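Local coordinates for DUF3299 domain-containing protein (PDB 4HSP) that is of unknown function but is probably exported from the cytoplasm and has a curled beta sheet consistent with an OB-type barrel, at residues A[10-16]-A[47-52]; A[53-59]-A[116-122]; A[60-66]-A[77-83]; A[97-102]-A[133-139]. All coordinates share one frame. Numbering follows the deposited sequence.

Interaction 1: A[10-16]-A[47-52]; sequences QLIPAGA and PVVKAL. With EDO (1,2-ethanediol), chain E; EDO (1,2-ethanediol), chain H; EDO (1,2-ethanediol), chain G; EDO (1,2-ethanediol), chain D.
Two loops lie against each other without a hydrogen bond between them, so the fit rests on shape. Segment 10-16 begins in a 3-10 turn (Gln10, Leu11), extends through Ile12, and closes in a type II beta turn from Pro13 to Ala16 (Ala16 N to Pro13 O 3.1 Å), with Gly15 at positive phi. Segment 47-52 is extended up to Val49, then enters a 3-10 turn in which Leu52 N bonds Val49 O at 3.3 Å. The closest alpha carbons are those of Pro13 and Val49, 5.2 Å apart. The main bump is Val49 (chi1 t): its CG2 fills a hollow of backbone, 3.4 Å from Gln10 O, 3.7 Å from Ile12 C and 3.5 Å from Pro13 N. The Pro13 ring returns the fit, with CD 3.2 Å from Pro47 O and CG 3.6 Å from Pro47 CB; Ala16 CB meets Pro47 CG at 4.0 Å. At the other end Leu11 CD1 touches Leu52 CD1 (3.8 Å). Tyr135 joins the loops by hydrogen bonds to Leu11 O and Val49 N. This is surface packing of the loops flanking helix 26-34, beside a curled sheet consistent with an OB-type barrel.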
# COMPACT_ATOMS: atom_id res chain seq x y z
N GLN A 10 -0.41 24.25 -16.72
CA GLN A 10 -1.09 25.56 -16.67
C GLN A 10 -0.72 26.30 -15.37
O GLN A 10 -1.05 27.48 -15.21
CB GLN A 10 -2.61 25.40 -16.77
CG GLN A 10 -3.13 24.97 -18.14
CD GLN A 10 -4.62 24.77 -18.09
OE1 GLN A 10 -5.12 23.67 -17.91
NE2 GLN A 10 -5.37 25.85 -18.17
N LEU A 11 -0.00 25.62 -14.45
CA LEU A 11 0.41 26.20 -13.19
C LEU A 11 1.82 26.77 -13.30
O LEU A 11 2.30 27.39 -12.36
CB LEU A 11 0.32 25.14 -12.07
CG LEU A 11 -0.98 25.10 -11.25
CD1 LEU A 11 -2.24 24.92 -12.15
CD2 LEU A 11 -0.89 24.03 -10.19
N ILE A 12 2.46 26.60 -14.46
CA ILE A 12 3.78 27.14 -14.75
C ILE A 12 3.61 28.32 -15.71
O ILE A 12 3.15 28.13 -16.84
CB ILE A 12 4.79 26.08 -15.30
CG1 ILE A 12 4.97 24.90 -14.31
CG2 ILE A 12 6.13 26.75 -15.58
CD1 ILE A 12 5.66 23.75 -14.85
N PRO A 13 3.98 29.56 -15.29
CA PRO A 13 3.84 30.71 -16.18
C PRO A 13 4.78 30.65 -17.38
O PRO A 13 5.79 29.94 -17.35
CB PRO A 13 4.17 31.90 -15.27
CG PRO A 13 4.94 31.38 -14.22
CD PRO A 13 4.51 29.97 -13.97
N ALA A 14 4.41 31.36 -18.44
CA ALA A 14 5.18 31.48 -19.67
C ALA A 14 6.57 32.05 -19.34
O ALA A 14 6.67 33.07 -18.64
CB ALA A 14 4.43 32.39 -20.63
N GLY A 15 7.60 31.33 -19.77
CA GLY A 15 8.99 31.73 -19.55
C GLY A 15 9.65 31.08 -18.35
O GLY A 15 10.89 31.00 -18.29
N ALA A 16 8.83 30.58 -17.40
CA ALA A 16 9.33 29.92 -16.20
C ALA A 16 9.89 28.53 -16.54
O ALA A 16 9.44 27.91 -17.51
CB ALA A 16 8.23 29.81 -15.14
N PRO A 47 8.11 30.70 -10.01
CA PRO A 47 7.07 31.66 -10.47
C PRO A 47 5.66 31.03 -10.59
O PRO A 47 5.53 29.86 -10.96
CB PRO A 47 7.59 32.12 -11.83
CG PRO A 47 9.05 31.86 -11.80
CD PRO A 47 9.21 30.61 -10.99
N VAL A 48 4.62 31.80 -10.24
CA VAL A 48 3.22 31.35 -10.25
C VAL A 48 2.36 32.14 -11.28
O VAL A 48 2.72 33.26 -11.65
CB VAL A 48 2.58 31.44 -8.82
CG1 VAL A 48 3.27 30.48 -7.85
CG2 VAL A 48 2.58 32.87 -8.28
N VAL A 49 1.24 31.52 -11.74
CA VAL A 49 0.28 32.10 -12.68
C VAL A 49 -0.76 32.84 -11.85
O VAL A 49 -1.68 32.22 -11.30
CB VAL A 49 -0.37 31.05 -13.62
CG1 VAL A 49 -1.33 31.70 -14.62
CG2 VAL A 49 0.70 30.24 -14.35
N LYS A 50 -0.58 34.17 -11.73
CA LYS A 50 -1.44 35.05 -10.93
C LYS A 50 -2.90 35.13 -11.44
O LYS A 50 -3.78 35.46 -10.65
CB LYS A 50 -0.84 36.46 -10.88
CG LYS A 50 0.47 36.57 -10.10
CD LYS A 50 0.98 38.02 -10.17
CE LYS A 50 2.33 38.25 -9.53
NZ LYS A 50 2.73 39.68 -9.63
N ALA A 51 -3.16 34.80 -12.73
CA ALA A 51 -4.52 34.85 -13.31
C ALA A 51 -5.41 33.70 -12.81
O ALA A 51 -6.60 33.65 -13.13
CB ALA A 51 -4.45 34.81 -14.84
N LEU A 52 -4.83 32.79 -12.04
CA LEU A 52 -5.55 31.65 -11.50
C LEU A 52 -6.20 31.99 -10.16
O LEU A 52 -7.03 31.21 -9.69
CB LEU A 52 -4.59 30.44 -11.34
CG LEU A 52 -4.00 29.81 -12.63
CD1 LEU A 52 -3.09 28.65 -12.32
CD2 LEU A 52 -5.10 29.38 -13.63
C1 EDO E . 2.06 34.13 -17.10
O1 EDO E . 1.57 33.04 -17.90
C2 EDO E . 1.36 34.16 -15.69
O2 EDO E . 1.91 35.10 -14.77
C1 EDO H . 5.35 28.22 -22.47
O1 EDO H . 4.28 28.68 -21.64
C2 EDO H . 6.67 29.03 -22.27
O2 EDO H . 7.38 28.60 -21.10
C1 EDO G . 0.86 26.94 -20.00
O1 EDO G . 0.01 25.85 -20.34
C2 EDO G . 0.12 28.02 -19.14
O2 EDO G . 1.06 28.92 -18.55
C1 EDO D . -8.38 20.54 -19.67
O1 EDO D . -9.49 20.62 -20.54
C2 EDO D . -7.29 21.54 -20.11
O2 EDO D . -7.28 22.66 -19.24

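Interaction 2: A[53-59]-A[116-122]; sequences DGIEAKL and WVEGTFK. With SO4 (sulfate ion), chain B.
Lys58, all-trans, lies over the face of Trp116 (chi1 m): its CE is 4.2 Å from the centroid of the six-membered ring as a CH-pi contact, and its NZ, 5.0 Å from that centroid and 12° off the normal, makes a cation-pi interaction. Lys58 CG also meets Glu118 CG at 3.7 Å. Beneath them strand 55-59 runs antiparallel to 116-118 (axes 4.7 Å apart, 172°). Leu59-Val117 is a hydrogen-bonded pair (Leu59 N to Val117 O 3.1 Å, Val117 N to Leu59 O 3.0 Å), Lys58-Glu118 a non-hydrogen-bonded one, and Ala57-Gly119 is hydrogen-bonded again (Ala57 N to Gly119 O 2.9 Å, Gly119 N to Ala57 O 3.0 Å). Glu56-Thr120 is a non-hydrogen-bonded pair, CA to CA 4.6 Å. At Gly119 the chain turns a corner, so strand 120-122 crosses 55-59 at 100°. Phe121 N still bonds Ile55 O (2.7 Å) and Gly54 N bonds Phe121 O (2.7 Å): Gly54, at positive phi, and Ile55 form a G1 bulge opposite Phe121. Asp53 OD1 takes Val123 N and makes a long salt bridge, 3.9 Å, to Lys122 NZ, which also pairs with Glu124. A sulfate oxygen, O2, accepts from Glu56 N at 3.1 Å. Strand 4-5 flanks 55-59 and strand 132-144 flanks 116-122; Ala57, Leu59, Val117 and Phe121 pack toward Val98, Val100 and Met137, while His26 of a second subunit meets Trp116 edge-to-face.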
# COMPACT_ATOMS: atom_id res chain seq x y z
N ASP A 53 -5.84 33.13 -9.55
CA ASP A 53 -6.31 33.50 -8.21
C ASP A 53 -7.81 33.72 -8.15
O ASP A 53 -8.34 34.56 -8.88
CB ASP A 53 -5.58 34.74 -7.67
CG ASP A 53 -5.76 34.99 -6.18
OD1 ASP A 53 -5.42 34.09 -5.37
OD2 ASP A 53 -6.22 36.10 -5.81
N GLY A 54 -8.46 32.99 -7.26
CA GLY A 54 -9.90 33.11 -7.01
C GLY A 54 -10.81 32.26 -7.86
O GLY A 54 -12.02 32.32 -7.68
N ILE A 55 -10.27 31.46 -8.78
CA ILE A 55 -11.15 30.67 -9.65
C ILE A 55 -11.62 29.37 -8.94
O ILE A 55 -11.03 28.97 -7.93
CB ILE A 55 -10.47 30.35 -11.03
CG1 ILE A 55 -9.39 29.26 -10.92
CG2 ILE A 55 -9.97 31.64 -11.76
CD1 ILE A 55 -9.01 28.63 -12.18
N GLU A 56 -12.67 28.75 -9.48
CA GLU A 56 -13.17 27.43 -9.07
C GLU A 56 -12.44 26.47 -9.99
O GLU A 56 -12.64 26.52 -11.20
CB GLU A 56 -14.71 27.36 -9.21
CG GLU A 56 -15.43 26.56 -8.13
CD GLU A 56 -15.27 27.02 -6.69
OE1 GLU A 56 -15.12 28.25 -6.47
OE2 GLU A 56 -15.31 26.16 -5.79
N ALA A 57 -11.50 25.70 -9.47
CA ALA A 57 -10.66 24.82 -10.32
C ALA A 57 -10.79 23.34 -9.97
O ALA A 57 -11.33 22.99 -8.93
CB ALA A 57 -9.20 25.25 -10.23
N LYS A 58 -10.31 22.49 -10.87
CA LYS A 58 -10.32 21.02 -10.76
C LYS A 58 -8.96 20.53 -11.29
O LYS A 58 -8.56 20.84 -12.41
CB LYS A 58 -11.51 20.47 -11.56
CG LYS A 58 -11.63 18.96 -11.65
CD LYS A 58 -12.58 18.64 -12.80
CE LYS A 58 -13.03 17.21 -12.83
NZ LYS A 58 -13.88 16.95 -14.01
N LEU A 59 -8.23 19.83 -10.45
CA LEU A 59 -6.90 19.37 -10.82
C LEU A 59 -6.68 17.91 -10.40
O LEU A 59 -7.16 17.54 -9.32
CB LEU A 59 -5.91 20.31 -10.10
CG LEU A 59 -4.44 20.33 -10.44
CD1 LEU A 59 -4.18 20.63 -11.93
CD2 LEU A 59 -3.75 21.38 -9.58
N TRP A 116 -9.19 13.57 -8.10
CA TRP A 116 -9.66 14.84 -8.63
C TRP A 116 -9.94 15.73 -7.41
O TRP A 116 -10.70 15.33 -6.53
CB TRP A 116 -10.93 14.70 -9.51
CG TRP A 116 -10.68 14.13 -10.87
CD1 TRP A 116 -11.01 12.87 -11.30
CD2 TRP A 116 -9.99 14.76 -11.94
NE1 TRP A 116 -10.50 12.67 -12.57
CE2 TRP A 116 -9.88 13.82 -12.99
CE3 TRP A 116 -9.44 16.04 -12.13
CZ2 TRP A 116 -9.28 14.13 -14.22
CZ3 TRP A 116 -8.83 16.35 -13.34
CH2 TRP A 116 -8.73 15.39 -14.35
N VAL A 117 -9.27 16.88 -7.31
CA VAL A 117 -9.52 17.85 -6.24
C VAL A 117 -10.19 19.10 -6.88
O VAL A 117 -9.56 19.78 -7.70
CB VAL A 117 -8.27 18.24 -5.40
CG1 VAL A 117 -8.63 19.28 -4.35
CG2 VAL A 117 -7.62 17.02 -4.74
N GLU A 118 -11.43 19.38 -6.51
CA GLU A 118 -12.21 20.54 -6.96
C GLU A 118 -12.39 21.50 -5.81
O GLU A 118 -12.69 21.06 -4.70
CB GLU A 118 -13.62 20.12 -7.45
CG GLU A 118 -13.62 19.04 -8.52
CD GLU A 118 -14.99 18.53 -8.94
OE1 GLU A 118 -15.97 19.29 -8.78
OE2 GLU A 118 -15.06 17.40 -9.46
N GLY A 119 -12.33 22.79 -6.09
CA GLY A 119 -12.58 23.81 -5.06
C GLY A 119 -12.11 25.19 -5.42
O GLY A 119 -11.70 25.43 -6.55
N THR A 120 -12.17 26.13 -4.48
CA THR A 120 -11.71 27.51 -4.67
C THR A 120 -10.19 27.49 -4.70
O THR A 120 -9.55 26.97 -3.78
CB THR A 120 -12.30 28.45 -3.59
OG1 THR A 120 -13.72 28.27 -3.55
CG2 THR A 120 -11.95 29.92 -3.83
N PHE A 121 -9.63 28.05 -5.77
CA PHE A 121 -8.21 28.07 -6.06
C PHE A 121 -7.62 29.45 -5.80
O PHE A 121 -8.06 30.42 -6.39
CB PHE A 121 -8.00 27.65 -7.52
CG PHE A 121 -6.58 27.28 -7.89
CD1 PHE A 121 -6.08 26.02 -7.60
CD2 PHE A 121 -5.75 28.18 -8.53
CE1 PHE A 121 -4.78 25.67 -7.97
CE2 PHE A 121 -4.44 27.84 -8.87
CZ PHE A 121 -3.97 26.58 -8.61
N LYS A 122 -6.57 29.51 -4.98
CA LYS A 122 -5.87 30.73 -4.57
C LYS A 122 -4.39 30.69 -4.92
O LYS A 122 -3.73 29.66 -4.73
CB LYS A 122 -5.96 30.89 -3.03
CG LYS A 122 -7.12 31.69 -2.49
CD LYS A 122 -6.79 32.06 -1.03
CE LYS A 122 -6.46 33.53 -0.84
NZ LYS A 122 -5.18 33.93 -1.50
S SO4 B . -14.67 31.58 -11.63
O1 SO4 B . -15.79 30.75 -11.18
O2 SO4 B . -13.55 30.66 -11.79
O3 SO4 B . -14.91 32.20 -12.94
O4 SO4 B . -14.39 32.60 -10.61

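Interaction 3: A[60-66]-A[77-83]; sequences PGYIVPL and FLLVPYY
Pro60 points away from segment 77-83, and its carbonyl takes a hydrogen bond from Trp8. Gly61 is nearly fully stretched (phi 170°, psi -175°) and brings its CA to 3.2 Å from Val80 O; a CB there would collide with that oxygen and with Leu79 CD1. At Tyr62 the antiparallel pairing begins in earnest, with axes 4.6 Å apart at 159°: Tyr62 N bonds Val80 O (2.8 Å) and Val80 N bonds Tyr62 O (3.1 Å). The Tyr62 ring (chi1 m) receives Tyr83 CB over its face, 3.7 Å from the centroid, and the edge of the Tyr83 ring in an offset edge-to-face pair (centroids 5.8 Å, planes 75°). Tyr83 also stacks on Tyr83 of a second subunit. Ile63, in the non-hydrogen-bonded pair with Leu79, turns to the opposite face and lays CG2 over the Phe77 ring, 4.0 Å from its centroid. Val64 pairs with Leu78 (Val64 N to Leu78 O 3.0 Å, Leu78 N to Val64 O 2.9 Å), and its CG2 meets Val80 CG2 at 3.9 Å. Pro65 CA sits 3.9 Å from Phe77 CB, and Leu66 CD1 reaches Leu78 CD2 at 3.8 Å. Strands 55-68 and 73-80 thus form a beta hairpin, as expected for the first two barrel strands of an OB fold.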
# COMPACT_ATOMS: atom_id res chain seq x y z
N PRO A 60 -6.02 17.06 -11.24
CA PRO A 60 -5.77 15.66 -10.80
C PRO A 60 -4.42 15.56 -10.08
O PRO A 60 -3.52 16.37 -10.31
CB PRO A 60 -5.76 14.90 -12.12
CG PRO A 60 -5.18 15.91 -13.11
CD PRO A 60 -5.43 17.30 -12.58
N GLY A 61 -4.26 14.55 -9.24
CA GLY A 61 -2.99 14.37 -8.55
C GLY A 61 -2.98 13.35 -7.43
O GLY A 61 -3.95 12.64 -7.23
N TYR A 62 -1.84 13.26 -6.74
CA TYR A 62 -1.63 12.35 -5.63
C TYR A 62 -1.61 13.13 -4.33
O TYR A 62 -1.23 14.29 -4.31
CB TYR A 62 -0.32 11.54 -5.85
CG TYR A 62 -0.51 10.45 -6.87
CD1 TYR A 62 -1.00 9.20 -6.49
CD2 TYR A 62 -0.32 10.68 -8.24
CE1 TYR A 62 -1.20 8.19 -7.43
CE2 TYR A 62 -0.50 9.67 -9.18
CZ TYR A 62 -0.95 8.42 -8.77
OH TYR A 62 -1.19 7.42 -9.67
N ILE A 63 -2.07 12.50 -3.24
CA ILE A 63 -2.19 13.15 -1.94
C ILE A 63 -1.04 12.77 -0.97
O ILE A 63 -0.79 11.58 -0.76
CB ILE A 63 -3.56 12.80 -1.35
CG1 ILE A 63 -4.69 13.44 -2.20
CG2 ILE A 63 -3.64 13.19 0.15
CD1 ILE A 63 -6.16 13.06 -1.71
N VAL A 64 -0.33 13.82 -0.47
CA VAL A 64 0.72 13.79 0.54
C VAL A 64 0.05 14.32 1.82
O VAL A 64 -0.11 15.53 1.95
CB VAL A 64 2.00 14.56 0.16
CG1 VAL A 64 3.06 14.42 1.25
CG2 VAL A 64 2.56 14.09 -1.17
N PRO A 65 -0.41 13.43 2.74
CA PRO A 65 -1.14 13.90 3.92
C PRO A 65 -0.30 14.74 4.87
O PRO A 65 0.89 14.47 5.06
CB PRO A 65 -1.60 12.61 4.60
CG PRO A 65 -0.74 11.56 4.08
CD PRO A 65 -0.32 11.95 2.71
N LEU A 66 -0.95 15.77 5.48
CA LEU A 66 -0.29 16.69 6.40
C LEU A 66 -0.96 16.75 7.75
O LEU A 66 -0.31 17.09 8.73
CB LEU A 66 -0.25 18.11 5.80
CG LEU A 66 0.58 18.33 4.55
CD1 LEU A 66 0.44 19.75 4.10
CD2 LEU A 66 2.03 18.01 4.77
N PHE A 77 -3.51 18.47 3.12
CA PHE A 77 -2.53 17.73 2.35
C PHE A 77 -1.94 18.53 1.21
O PHE A 77 -2.49 19.55 0.82
CB PHE A 77 -3.17 16.45 1.78
CG PHE A 77 -4.34 16.64 0.85
CD1 PHE A 77 -4.13 16.77 -0.53
CD2 PHE A 77 -5.65 16.62 1.33
CE1 PHE A 77 -5.21 16.89 -1.40
CE2 PHE A 77 -6.72 16.73 0.45
CZ PHE A 77 -6.50 16.85 -0.91
N LEU A 78 -0.83 18.01 0.65
CA LEU A 78 -0.24 18.55 -0.58
C LEU A 78 -0.75 17.72 -1.75
O LEU A 78 -0.73 16.49 -1.68
CB LEU A 78 1.30 18.55 -0.56
CG LEU A 78 2.04 19.24 0.60
CD1 LEU A 78 3.55 19.00 0.50
CD2 LEU A 78 1.72 20.77 0.68
N LEU A 79 -1.24 18.39 -2.81
CA LEU A 79 -1.62 17.79 -4.08
C LEU A 79 -0.42 17.97 -4.98
O LEU A 79 0.10 19.08 -5.12
CB LEU A 79 -2.89 18.43 -4.69
CG LEU A 79 -3.47 17.73 -5.92
CD1 LEU A 79 -3.99 16.29 -5.55
CD2 LEU A 79 -4.55 18.56 -6.54
N VAL A 80 0.09 16.85 -5.48
CA VAL A 80 1.30 16.77 -6.30
C VAL A 80 0.97 15.99 -7.60
O VAL A 80 0.01 15.20 -7.62
CB VAL A 80 2.44 16.10 -5.47
CG1 VAL A 80 2.91 17.02 -4.33
CG2 VAL A 80 1.98 14.76 -4.92
N PRO A 81 1.77 16.16 -8.67
CA PRO A 81 1.45 15.48 -9.93
C PRO A 81 1.93 14.02 -10.01
O PRO A 81 1.68 13.35 -11.01
CB PRO A 81 2.17 16.35 -11.00
CG PRO A 81 2.92 17.41 -10.25
CD PRO A 81 2.95 17.04 -8.82
N TYR A 82 2.66 13.55 -9.02
CA TYR A 82 3.15 12.19 -9.07
C TYR A 82 3.22 11.60 -7.69
O TYR A 82 3.42 12.31 -6.69
CB TYR A 82 4.51 12.06 -9.81
CG TYR A 82 5.57 13.06 -9.41
CD1 TYR A 82 5.71 14.26 -10.09
CD2 TYR A 82 6.50 12.77 -8.41
CE1 TYR A 82 6.69 15.18 -9.74
CE2 TYR A 82 7.49 13.68 -8.06
CZ TYR A 82 7.59 14.89 -8.74
OH TYR A 82 8.56 15.81 -8.42
N TYR A 83 2.99 10.28 -7.64
CA TYR A 83 3.03 9.52 -6.41
C TYR A 83 4.46 9.50 -5.90
O TYR A 83 5.40 9.40 -6.68
CB TYR A 83 2.49 8.11 -6.66
CG TYR A 83 2.64 7.17 -5.49
CD1 TYR A 83 1.67 7.12 -4.49
CD2 TYR A 83 3.77 6.37 -5.34
CE1 TYR A 83 1.82 6.29 -3.38
CE2 TYR A 83 3.94 5.55 -4.23
CZ TYR A 83 2.96 5.50 -3.25
OH TYR A 83 3.11 4.65 -2.18

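Interaction 4: A[97-102]-A[133-139]; sequences IVYVKT and AGYRMQA. With EDO (1,2-ethanediol), chain J.
Ala133 leads in, its CB packed 3.6 Å from Ile97 O and 3.9 Å from Ile97 CG2. After Gly134 the chain runs parallel to strand 98-102, axes 4.4 Å apart at 21°. Tyr135 O accepts from Tyr99 N at 3.0 Å, while its hydroxyl is hydrogen-bonded to Leu11 O and Val49 N. Arg136 CA sits 3.2 Å from Tyr99 O, and its NE donates to an ethanediol O1 at 3.1 Å; its NH2 is 4.1 Å from the like-charged Lys101 NZ. In an OB fold the third and fifth barrel strands meet in this parallel pairing, which closes the barrel. Met137, a selenomethionine, bonds Tyr99 O through N (2.9 Å) and Lys101 N through O (3.0 Å), bridging the neighbours of Val100 as parallel strands do. Its CB meets Val98 CG1 at 3.6 Å on the face shared with Val100. Gln138 lies on the other face, OE1 3.4 Å from Lys101 CB. Ala139 N bonds Lys101 O at 3.0 Å, and Ala139 CB touches Val100 CG1 at 3.7 Å.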
# COMPACT_ATOMS: atom_id res chain seq x y z
N ILE A 97 2.76 22.16 -6.81
CA ILE A 97 2.20 21.75 -5.52
C ILE A 97 1.04 22.69 -5.17
O ILE A 97 1.16 23.90 -5.31
CB ILE A 97 3.23 21.72 -4.33
CG1 ILE A 97 4.59 21.07 -4.72
CG2 ILE A 97 2.60 21.05 -3.08
CD1 ILE A 97 5.62 20.90 -3.56
N VAL A 98 -0.06 22.12 -4.68
CA VAL A 98 -1.22 22.82 -4.14
C VAL A 98 -1.40 22.37 -2.67
O VAL A 98 -1.51 21.18 -2.40
CB VAL A 98 -2.52 22.59 -4.96
CG1 VAL A 98 -3.66 23.45 -4.45
CG2 VAL A 98 -2.28 22.83 -6.46
N TYR A 99 -1.44 23.33 -1.73
CA TYR A 99 -1.77 23.06 -0.33
C TYR A 99 -3.30 23.05 -0.25
O TYR A 99 -3.94 24.07 -0.52
CB TYR A 99 -1.15 24.13 0.59
CG TYR A 99 -1.25 23.86 2.08
CD1 TYR A 99 -2.42 24.13 2.78
CD2 TYR A 99 -0.13 23.45 2.81
CE1 TYR A 99 -2.50 23.92 4.16
CE2 TYR A 99 -0.19 23.26 4.19
CZ TYR A 99 -1.39 23.49 4.86
OH TYR A 99 -1.44 23.29 6.23
N VAL A 100 -3.89 21.88 0.03
CA VAL A 100 -5.34 21.68 0.07
C VAL A 100 -5.82 21.49 1.52
O VAL A 100 -5.16 20.80 2.29
CB VAL A 100 -5.77 20.48 -0.82
CG1 VAL A 100 -7.28 20.39 -0.96
CG2 VAL A 100 -5.11 20.53 -2.18
N LYS A 101 -6.96 22.13 1.87
CA LYS A 101 -7.75 22.03 3.11
C LYS A 101 -9.15 21.52 2.70
O LYS A 101 -9.74 22.08 1.77
CB LYS A 101 -7.85 23.38 3.88
CG LYS A 101 -6.56 23.82 4.55
CD LYS A 101 -6.77 24.99 5.51
CE LYS A 101 -5.46 25.60 5.97
NZ LYS A 101 -5.64 26.67 7.00
N THR A 102 -9.63 20.44 3.33
CA THR A 102 -10.96 19.89 3.01
C THR A 102 -11.77 19.58 4.31
O THR A 102 -11.23 19.03 5.28
CB THR A 102 -10.86 18.65 2.08
OG1 THR A 102 -12.17 18.21 1.73
CG2 THR A 102 -10.08 17.49 2.67
N ALA A 133 4.59 25.56 -1.26
CA ALA A 133 3.63 25.60 -2.37
C ALA A 133 3.32 27.05 -2.70
O ALA A 133 3.36 27.90 -1.81
CB ALA A 133 2.36 24.83 -2.01
N GLY A 134 3.05 27.33 -3.98
CA GLY A 134 2.70 28.65 -4.48
C GLY A 134 1.21 28.81 -4.67
O GLY A 134 0.73 29.92 -4.93
N TYR A 135 0.46 27.70 -4.47
CA TYR A 135 -0.98 27.60 -4.63
C TYR A 135 -1.66 26.96 -3.43
O TYR A 135 -1.08 26.10 -2.77
CB TYR A 135 -1.33 26.78 -5.89
CG TYR A 135 -0.71 27.33 -7.15
CD1 TYR A 135 -1.17 28.51 -7.72
CD2 TYR A 135 0.38 26.69 -7.75
CE1 TYR A 135 -0.59 29.03 -8.88
CE2 TYR A 135 0.97 27.21 -8.91
CZ TYR A 135 0.47 28.37 -9.47
OH TYR A 135 1.03 28.89 -10.62
N ARG A 136 -2.92 27.37 -3.19
CA ARG A 136 -3.78 26.84 -2.14
C ARG A 136 -5.17 26.52 -2.72
O ARG A 136 -5.60 27.11 -3.71
CB ARG A 136 -3.91 27.83 -0.96
CG ARG A 136 -2.65 28.09 -0.16
CD ARG A 136 -2.91 29.15 0.86
NE ARG A 136 -3.20 28.57 2.18
CZ ARG A 136 -2.48 28.81 3.27
NH1 ARG A 136 -1.44 29.64 3.23
NH2 ARG A 136 -2.81 28.23 4.42
N MSE A 137 -5.86 25.59 -2.07
CA MSE A 137 -7.20 25.18 -2.46
C MSE A 137 -8.02 24.76 -1.24
O MSE A 137 -7.54 24.05 -0.35
CB MSE A 137 -7.11 24.03 -3.47
CG MSE A 137 -8.41 23.60 -4.10
SE MSE A 137 -8.01 22.78 -5.84
CE MSE A 137 -9.00 23.95 -6.85
N GLN A 138 -9.24 25.26 -1.19
CA GLN A 138 -10.25 24.90 -0.21
C GLN A 138 -11.16 23.99 -1.00
O GLN A 138 -11.94 24.46 -1.83
CB GLN A 138 -10.93 26.15 0.36
CG GLN A 138 -11.92 25.86 1.49
CD GLN A 138 -11.28 25.24 2.71
OE1 GLN A 138 -10.28 25.73 3.23
NE2 GLN A 138 -11.87 24.15 3.20
N ALA A 139 -10.94 22.69 -0.87
CA ALA A 139 -11.67 21.70 -1.64
C ALA A 139 -13.15 21.55 -1.23
O ALA A 139 -13.48 21.49 -0.04
CB ALA A 139 -10.97 20.35 -1.56
C1 EDO J . -6.15 26.96 2.49
O1 EDO J . -5.17 26.18 1.79
C2 EDO J . -7.41 27.27 1.63
O2 EDO J . -7.24 28.48 0.90

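How the interactions relate
Interactions 2, 3 and 4 are three seams of one curled sheet. Interaction 3 shares strand 55-68 with interaction 2 and is nested within the chain loop that interaction 2 closes; Val117 CG2 lies 3.8 Å from Leu79 CD1. Interaction 4 joins both: Phe77 O to Val100 N and Leu79 N to Val98 O, each 2.8 Å, on one side, Lys122 O to Arg136 N at 2.9 Å on the other. Its centre is about 8 Å from that of interaction 2. Interaction 1 lies outside the sheet, tied to interaction 4 by Tyr135 OH, 2.6 Å from Leu11 O and 2.9 Å from Val49 N, and packing Leu11 CD2 3.9 Å from Leu59 CD2 of interaction 2.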